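Local coordinates for tail protein, 43 kDa (Neisseria meningitidis MC58, PDB 3D37) that is of unknown function but is probably a structural component of a phage-type tail baseplate hub, at residues E201-W207 with G277-T283; W295-V301 with V313-R319. The contacts are given in a common frame with arbitrary orientation. Numbering follows the deposited sequence.

Contact 1. Residues E201-W207 with G277-T283; sequences ERMDIEW and GFTLTIT
Strands 202-207 and 278-283 run antiparallel, their axes 4.7 Å apart at 170°, in ordinary extended beta conformation (phi/psi near -120°/130°). Hydrogen-bonded pairs are Arg-202/Thr-283, Asp-204/Thr-281 and Glu-206/Thr-279; non-hydrogen-bonded pairs are Met-203/Ile-282, Ile-205/Leu-280 and Trp-207/Phe-278. The ladder's evidence is Thr-283 N to Arg-202 O (2.8 Å), Thr-281 N to Asp-204 O (2.8 Å) and Glu-206 N to Thr-279 O (2.9 Å). At one end Glu-201 and Arg-202 both face Thr-283, a classic beta bulge: Glu-201 N donates to Thr-283 O at 2.9 Å, while Arg-202 N to the same oxygen is weak (3.4 Å).

On the apolar face the side chains interlock. Leu-280 CD1 sits between Met-203 CG (3.8 Å) and Ile-205 CG1 (3.7 Å); Met-203 (chi1 t, chi2 t, chi3 m) is extended to SD and turns at chi3 to bring CE to 3.6 Å from Ile-282 CD1. Phe-278 (chi1 t) leans across, CE1 3.5 Å from Ile-205 CG2, its edge toward the Trp-207 face in a T-shaped pair (centroids 5.3 Å, planes 66°).

On the other face Arg-202 NH2 bridges Asp-204 OD1 (3.0 Å), and a water joins Asp-204 O (3.0 Å) to Thr-281 OG1 (2.6 Å). Strand 202-207 also forms an antiparallel ladder with a second subunit, continuing the sheet. Alternating chemistry implies two faces: apolar toward strands 300-305, 310-324 and 330-337, polar and water-bearing at Arg-202, Asp-204 and Glu-206.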
loop_
_atom_site.group_PDB
_atom_site.type_symbol
_atom_site.label_atom_id
_atom_site.label_comp_id
_atom_site.label_asym_id
_atom_site.label_seq_id
_atom_site.Cartn_x
_atom_site.Cartn_y
_atom_site.Cartn_z
ATOM N N GLU A 201 14.891 6.579 -19.090
ATOM C CA GLU A 201 14.262 6.611 -17.770
ATOM C C GLU A 201 14.563 5.369 -16.893
ATOM O O GLU A 201 14.665 5.459 -15.677
ATOM C CB GLU A 201 12.762 6.716 -17.920
ATOM C CG GLU A 201 12.318 8.012 -18.555
ATOM C CD GLU A 201 10.792 8.063 -18.649
ATOM O OE1 GLU A 201 10.150 7.005 -18.410
ATOM O OE2 GLU A 201 10.241 9.141 -18.948
ATOM N N ARG A 202 14.784 4.239 -17.560
ATOM C CA ARG A 202 14.986 3.009 -16.905
ATOM C C ARG A 202 15.756 2.074 -17.869
ATOM O O ARG A 202 15.509 2.027 -19.105
ATOM C CB ARG A 202 13.589 2.601 -16.420
ATOM C CG ARG A 202 13.356 1.254 -16.233
ATOM C CD ARG A 202 12.290 0.940 -15.166
ATOM N NE ARG A 202 12.932 -0.180 -14.524
ATOM C CZ ARG A 202 13.372 -0.214 -13.272
ATOM N NH1 ARG A 202 13.096 0.771 -12.438
ATOM N NH2 ARG A 202 14.060 -1.290 -12.869
ATOM N N MET A 203 16.780 1.427 -17.330
ATOM C CA MET A 203 17.623 0.484 -18.075
ATOM C C MET A 203 17.682 -0.834 -17.275
ATOM O O MET A 203 18.024 -0.802 -16.080
ATOM C CB MET A 203 19.014 1.081 -18.269
ATOM C CG MET A 203 19.920 0.232 -19.156
ATOM S SD MET A 203 21.274 1.229 -19.856
ATOM C CE MET A 203 20.405 2.161 -21.058
ATOM N N ASP A 204 17.244 -1.943 -17.885
ATOM C CA ASP A 204 17.323 -3.275 -17.284
ATOM C C ASP A 204 18.099 -4.236 -18.195
ATOM O O ASP A 204 17.776 -4.370 -19.364
ATOM C CB ASP A 204 15.929 -3.833 -16.982
ATOM C CG ASP A 204 15.211 -3.066 -15.888
ATOM O OD1 ASP A 204 15.840 -2.475 -14.964
ATOM O OD2 ASP A 204 13.981 -2.984 -15.986
ATOM N N ILE A 205 19.145 -4.848 -17.675
ATOM C CA ILE A 205 19.910 -5.824 -18.406
ATOM C C ILE A 205 19.778 -7.208 -17.733
ATOM O O ILE A 205 19.822 -7.321 -16.505
ATOM C CB ILE A 205 21.383 -5.418 -18.495
ATOM C CG1 ILE A 205 21.480 -3.918 -18.840
ATOM C CG2 ILE A 205 22.139 -6.351 -19.401
ATOM C CD1 ILE A 205 22.763 -3.517 -19.457
ATOM N N GLU A 206 19.559 -8.223 -18.558
ATOM C CA GLU A 206 19.473 -9.592 -18.122
ATOM C C GLU A 206 20.358 -10.504 -18.914
ATOM O O GLU A 206 20.316 -10.514 -20.156
ATOM C CB GLU A 206 18.075 -10.134 -18.305
ATOM C CG GLU A 206 16.981 -9.301 -17.702
ATOM C CD GLU A 206 15.644 -9.923 -18.032
ATOM O OE1 GLU A 206 15.361 -10.964 -17.380
ATOM O OE2 GLU A 206 14.929 -9.436 -18.982
ATOM N N TRP A 207 21.136 -11.291 -18.183
ATOM C CA TRP A 207 21.961 -12.307 -18.744
ATOM C C TRP A 207 21.515 -13.638 -18.148
ATOM O O TRP A 207 21.307 -13.773 -16.925
ATOM C CB TRP A 207 23.398 -12.131 -18.339
ATOM C CG TRP A 207 24.095 -10.911 -18.721
ATOM C CD1 TRP A 207 24.956 -10.754 -19.792
ATOM C CD2 TRP A 207 24.123 -9.693 -18.002
ATOM N NE1 TRP A 207 25.489 -9.483 -19.771
ATOM C CE2 TRP A 207 24.995 -8.818 -18.686
ATOM C CE3 TRP A 207 23.479 -9.238 -16.855
ATOM C CZ2 TRP A 207 25.234 -7.525 -18.254
ATOM C CZ3 TRP A 207 23.719 -7.955 -16.425
ATOM C CH2 TRP A 207 24.593 -7.109 -17.124
ATOM N N GLY A 277 20.058 -15.423 -24.305
ATOM C CA GLY A 277 20.970 -15.204 -23.229
ATOM C C GLY A 277 21.165 -13.774 -22.801
ATOM O O GLY A 277 21.712 -13.542 -21.719
ATOM N N PHE A 278 20.714 -12.800 -23.605
ATOM C CA PHE A 278 20.961 -11.383 -23.255
ATOM C C PHE A 278 19.780 -10.534 -23.710
ATOM O O PHE A 278 19.346 -10.645 -24.856
ATOM C CB PHE A 278 22.287 -10.871 -23.872
ATOM C CG PHE A 278 22.503 -9.390 -23.699
ATOM C CD1 PHE A 278 23.170 -8.894 -22.605
ATOM C CD2 PHE A 278 22.028 -8.501 -24.645
ATOM C CE1 PHE A 278 23.371 -7.584 -22.438
ATOM C CE2 PHE A 278 22.218 -7.171 -24.488
ATOM C CZ PHE A 278 22.886 -6.700 -23.383
ATOM N N THR A 279 19.270 -9.705 -22.802
ATOM C CA THR A 279 18.236 -8.708 -23.145
ATOM C C THR A 279 18.573 -7.394 -22.457
ATOM O O THR A 279 18.880 -7.377 -21.271
ATOM C CB THR A 279 16.796 -9.145 -22.688
ATOM O OG1 THR A 279 16.599 -10.516 -23.047
ATOM C CG2 THR A 279 15.709 -8.240 -23.352
ATOM N N LEU A 280 18.523 -6.311 -23.227
ATOM C CA LEU A 280 18.595 -4.940 -22.740
ATOM C C LEU A 280 17.222 -4.327 -22.925
ATOM O O LEU A 280 16.758 -4.214 -24.058
ATOM C CB LEU A 280 19.633 -4.175 -23.543
ATOM C CG LEU A 280 19.751 -2.658 -23.332
ATOM C CD1 LEU A 280 20.174 -2.294 -21.938
ATOM C CD2 LEU A 280 20.727 -2.081 -24.439
ATOM N N THR A 281 16.545 -4.013 -21.830
ATOM C CA THR A 281 15.218 -3.361 -21.844
ATOM C C THR A 281 15.338 -1.899 -21.420
ATOM O O THR A 281 15.706 -1.583 -20.281
ATOM C CB THR A 281 14.185 -4.134 -20.951
ATOM O OG1 THR A 281 14.229 -5.523 -21.286
ATOM C CG2 THR A 281 12.804 -3.665 -21.178
ATOM N N ILE A 282 15.108 -0.988 -22.369
ATOM C CA ILE A 282 15.162 0.442 -22.077
ATOM C C ILE A 282 13.766 1.039 -22.067
ATOM O O ILE A 282 12.955 0.791 -22.957
ATOM C CB ILE A 282 16.052 1.153 -23.115
ATOM C CG1 ILE A 282 17.503 0.730 -22.889
ATOM C CG2 ILE A 282 15.827 2.709 -23.073
ATOM C CD1 ILE A 282 18.473 1.192 -23.922
ATOM N N THR A 283 13.474 1.844 -21.061
ATOM C CA THR A 283 12.247 2.577 -21.032
ATOM C C THR A 283 12.523 4.098 -21.292
ATOM O O THR A 283 13.449 4.667 -20.671
ATOM C CB THR A 283 11.521 2.345 -19.684
ATOM O OG1 THR A 283 11.370 0.918 -19.468
ATOM C CG2 THR A 283 10.155 3.014 -19.709
HETATM O O HOH W 1 16.114 -6.808 -19.975
HETATM O O HOH W 2 17.935 -12.506 -21.437
#

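Contact 2. Residues W295-V301 with V313-R319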
loop_
_atom_site.group_PDB
_atom_site.type_symbol
_atom_site.label_atom_id
_atom_site.label_comp_id
_atom_site.label_asym_id
_atom_site.label_seq_id
_atom_site.Cartn_x
_atom_site.Cartn_y
_atom_site.Cartn_z
ATOM N N TRP A 295 8.598 4.088 -32.489
ATOM C CA TRP A 295 9.373 2.906 -32.133
ATOM C C TRP A 295 8.631 1.676 -32.674
ATOM O O TRP A 295 7.425 1.566 -32.544
ATOM C CB TRP A 295 9.562 2.792 -30.610
ATOM C CG TRP A 295 10.275 3.906 -29.976
ATOM C CD1 TRP A 295 9.738 4.842 -29.159
ATOM C CD2 TRP A 295 11.670 4.196 -30.043
ATOM N NE1 TRP A 295 10.688 5.683 -28.712
ATOM C CE2 TRP A 295 11.883 5.344 -29.270
ATOM C CE3 TRP A 295 12.749 3.634 -30.727
ATOM C CZ2 TRP A 295 13.141 5.916 -29.125
ATOM C CZ3 TRP A 295 13.969 4.209 -30.597
ATOM C CH2 TRP A 295 14.171 5.309 -29.795
ATOM N N GLN A 296 9.378 0.781 -33.282
ATOM C CA GLN A 296 8.832 -0.369 -33.989
ATOM C C GLN A 296 9.915 -1.409 -34.082
ATOM O O GLN A 296 11.077 -1.082 -34.421
ATOM C CB GLN A 296 8.436 0.065 -35.409
ATOM C CG GLN A 296 7.677 -0.982 -36.222
ATOM C CD GLN A 296 6.280 -1.251 -35.669
ATOM O OE1 GLN A 296 5.770 -2.367 -35.836
ATOM N NE2 GLN A 296 5.650 -0.251 -35.043
ATOM N N PRO A 297 9.560 -2.696 -33.855
ATOM C CA PRO A 297 10.620 -3.735 -34.016
ATOM C C PRO A 297 11.272 -3.682 -35.380
ATOM O O PRO A 297 10.560 -3.435 -36.344
ATOM C CB PRO A 297 9.842 -5.042 -33.795
ATOM C CG PRO A 297 8.705 -4.625 -32.892
ATOM C CD PRO A 297 8.288 -3.296 -33.430
ATOM N N GLY A 298 12.600 -3.958 -35.474
ATOM C CA GLY A 298 13.306 -3.897 -36.752
ATOM C C GLY A 298 14.225 -2.708 -36.876
ATOM O O GLY A 298 15.144 -2.721 -37.696
ATOM N N LEU A 299 14.009 -1.710 -36.030
ATOM C CA LEU A 299 14.941 -0.591 -35.847
ATOM C C LEU A 299 16.211 -0.982 -35.075
ATOM O O LEU A 299 16.217 -1.929 -34.273
ATOM C CB LEU A 299 14.256 0.578 -35.143
ATOM C CG LEU A 299 13.002 1.108 -35.811
ATOM C CD1 LEU A 299 12.373 2.159 -34.992
ATOM C CD2 LEU A 299 13.390 1.622 -37.270
ATOM N N ARG A 300 17.299 -0.279 -35.370
ATOM C CA ARG A 300 18.549 -0.425 -34.618
ATOM C C ARG A 300 18.749 0.859 -33.843
ATOM O O ARG A 300 18.377 1.928 -34.321
ATOM C CB ARG A 300 19.708 -0.758 -35.534
ATOM C CG ARG A 300 19.536 -2.149 -36.134
ATOM C CD ARG A 300 20.405 -2.389 -37.293
ATOM N NE ARG A 300 21.829 -2.525 -36.985
ATOM C CZ ARG A 300 22.773 -1.663 -37.330
ATOM N NH1 ARG A 300 22.478 -0.546 -37.990
ATOM N NH2 ARG A 300 24.037 -1.913 -37.009
ATOM N N VAL A 301 19.243 0.727 -32.606
ATOM C CA VAL A 301 19.340 1.801 -31.661
ATOM C C VAL A 301 20.760 1.826 -31.076
ATOM O O VAL A 301 21.284 0.801 -30.578
ATOM C CB VAL A 301 18.260 1.686 -30.506
ATOM C CG1 VAL A 301 18.332 2.914 -29.620
ATOM C CG2 VAL A 301 16.842 1.520 -31.071
ATOM N N VAL A 313 25.484 -0.612 -30.702
ATOM C CA VAL A 313 24.233 -0.640 -31.410
ATOM C C VAL A 313 23.555 -1.985 -31.067
ATOM O O VAL A 313 24.211 -3.057 -30.976
ATOM C CB VAL A 313 24.402 -0.509 -32.953
ATOM C CG1 VAL A 313 23.049 -0.648 -33.686
ATOM C CG2 VAL A 313 25.098 0.796 -33.315
ATOM N N PHE A 314 22.256 -1.877 -30.836
ATOM C CA PHE A 314 21.382 -2.981 -30.525
ATOM C C PHE A 314 20.201 -2.985 -31.500
ATOM O O PHE A 314 19.827 -1.949 -32.083
ATOM C CB PHE A 314 20.891 -2.913 -29.071
ATOM C CG PHE A 314 21.998 -2.945 -28.061
ATOM C CD1 PHE A 314 22.487 -4.148 -27.580
ATOM C CD2 PHE A 314 22.578 -1.765 -27.616
ATOM C CE1 PHE A 314 23.544 -4.182 -26.660
ATOM C CE2 PHE A 314 23.644 -1.775 -26.714
ATOM C CZ PHE A 314 24.120 -2.996 -26.215
ATOM N N PHE A 315 19.653 -4.187 -31.652
ATOM C CA PHE A 315 18.535 -4.491 -32.527
ATOM C C PHE A 315 17.227 -4.604 -31.729
ATOM O O PHE A 315 17.140 -5.321 -30.708
ATOM C CB PHE A 315 18.788 -5.793 -33.241
ATOM C CG PHE A 315 17.700 -6.165 -34.189
ATOM C CD1 PHE A 315 17.492 -5.410 -35.333
ATOM C CD2 PHE A 315 16.861 -7.265 -33.938
ATOM C CE1 PHE A 315 16.455 -5.735 -36.228
ATOM C CE2 PHE A 315 15.818 -7.597 -34.826
ATOM C CZ PHE A 315 15.617 -6.831 -35.976
ATOM N N LEU A 316 16.239 -3.840 -32.155
ATOM C CA LEU A 316 14.970 -3.769 -31.461
ATOM C C LEU A 316 14.032 -4.910 -31.869
ATOM O O LEU A 316 13.540 -4.962 -32.964
ATOM C CB LEU A 316 14.309 -2.400 -31.645
ATOM C CG LEU A 316 13.015 -2.114 -30.897
ATOM C CD1 LEU A 316 13.288 -2.066 -29.367
ATOM C CD2 LEU A 316 12.381 -0.765 -31.409
ATOM N N MET A 317 13.786 -5.800 -30.935
ATOM C CA MET A 317 13.103 -7.079 -31.235
ATOM C C MET A 317 11.658 -6.999 -30.789
ATOM O O MET A 317 10.818 -7.718 -31.268
ATOM C CB MET A 317 13.871 -8.211 -30.490
ATOM C CG MET A 317 13.455 -9.595 -30.767
ATOM S SD MET A 317 13.981 -10.335 -32.370
ATOM C CE MET A 317 15.739 -10.426 -31.884
ATOM N N GLY A 318 11.402 -6.150 -29.806
ATOM C CA GLY A 318 10.097 -5.965 -29.205
ATOM C C GLY A 318 9.921 -4.578 -28.642
ATOM O O GLY A 318 10.892 -3.920 -28.262
ATOM N N ARG A 319 8.683 -4.084 -28.682
ATOM C CA ARG A 319 8.394 -2.808 -28.136
ATOM C C ARG A 319 6.974 -2.654 -27.657
ATOM O O ARG A 319 6.036 -3.149 -28.263
ATOM C CB ARG A 319 8.793 -1.663 -29.085
ATOM C CG ARG A 319 7.908 -1.385 -30.187
ATOM C CD ARG A 319 6.773 -0.374 -29.862
ATOM N NE ARG A 319 5.997 -0.415 -31.074
ATOM C CZ ARG A 319 4.964 -1.191 -31.364
ATOM N NH1 ARG A 319 4.380 -1.984 -30.504
ATOM N NH2 ARG A 319 4.489 -1.122 -32.574
#
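Val-313 opens the segment with CG1 over one face of the Arg-300 guanidinium, 3.7 Å from NH2; that arginine also salt-bridges Asp-338 and bonds to Ser-183 O. Phe-314 forms the hydrogen-bonded pair with Val-301: its O accepts from Val-301 N (2.8 Å) and its N donates to Val-301 O (2.9 Å). Phe-315 pairs with Arg-300 without such bonds (CA-CA 4.6 Å), its ring edge meeting Arg-300 CG at CD1 (3.9 Å). These two bridges belong to the antiparallel hairpin of strands 300-305 and 310-324. Beyond them the partner leaves strand geometry for a type II turn, Gln-296 to Leu-299, with Gly-298 at positive phi (107°). Leu-316 ties down that turn: its N donates to Leu-299 O and its O accepts from Gly-298 N, both 2.9 Å, while CD2 lies 3.3 Å from Gln-296 O. Met-317 and Gly-318 form a classic bulge opposite Arg-334. Arg-319 then bonds through NE to Trp-295 O (2.9 Å), with Pro-297 CD over its guanidinium face.

Both contacts belong to one large mixed sheet, with centres about 13 Å apart, and strand 330-337 lies between strands 278-285 and 310-324 in the pairing order. They nevertheless touch directly: Leu-280 CD2 packs on Phe-314 CD2 at 3.7 Å, and Phe-278 CE2 on Phe-314 CE1 at 3.9 Å. Contact 2 is the more interior, 8 of its 14 residues buried against 4 in contact 1, and no other chain reaches it. Contact 1 is a six-pair ladder ending in a bulge at a subunit interface, with a polar, water-bearing face; contact 2 combines a short ladder with a turn held by backbone bonds and an arginine. Contact 1 joins strands distant in sequence, contact 2 a local hairpin.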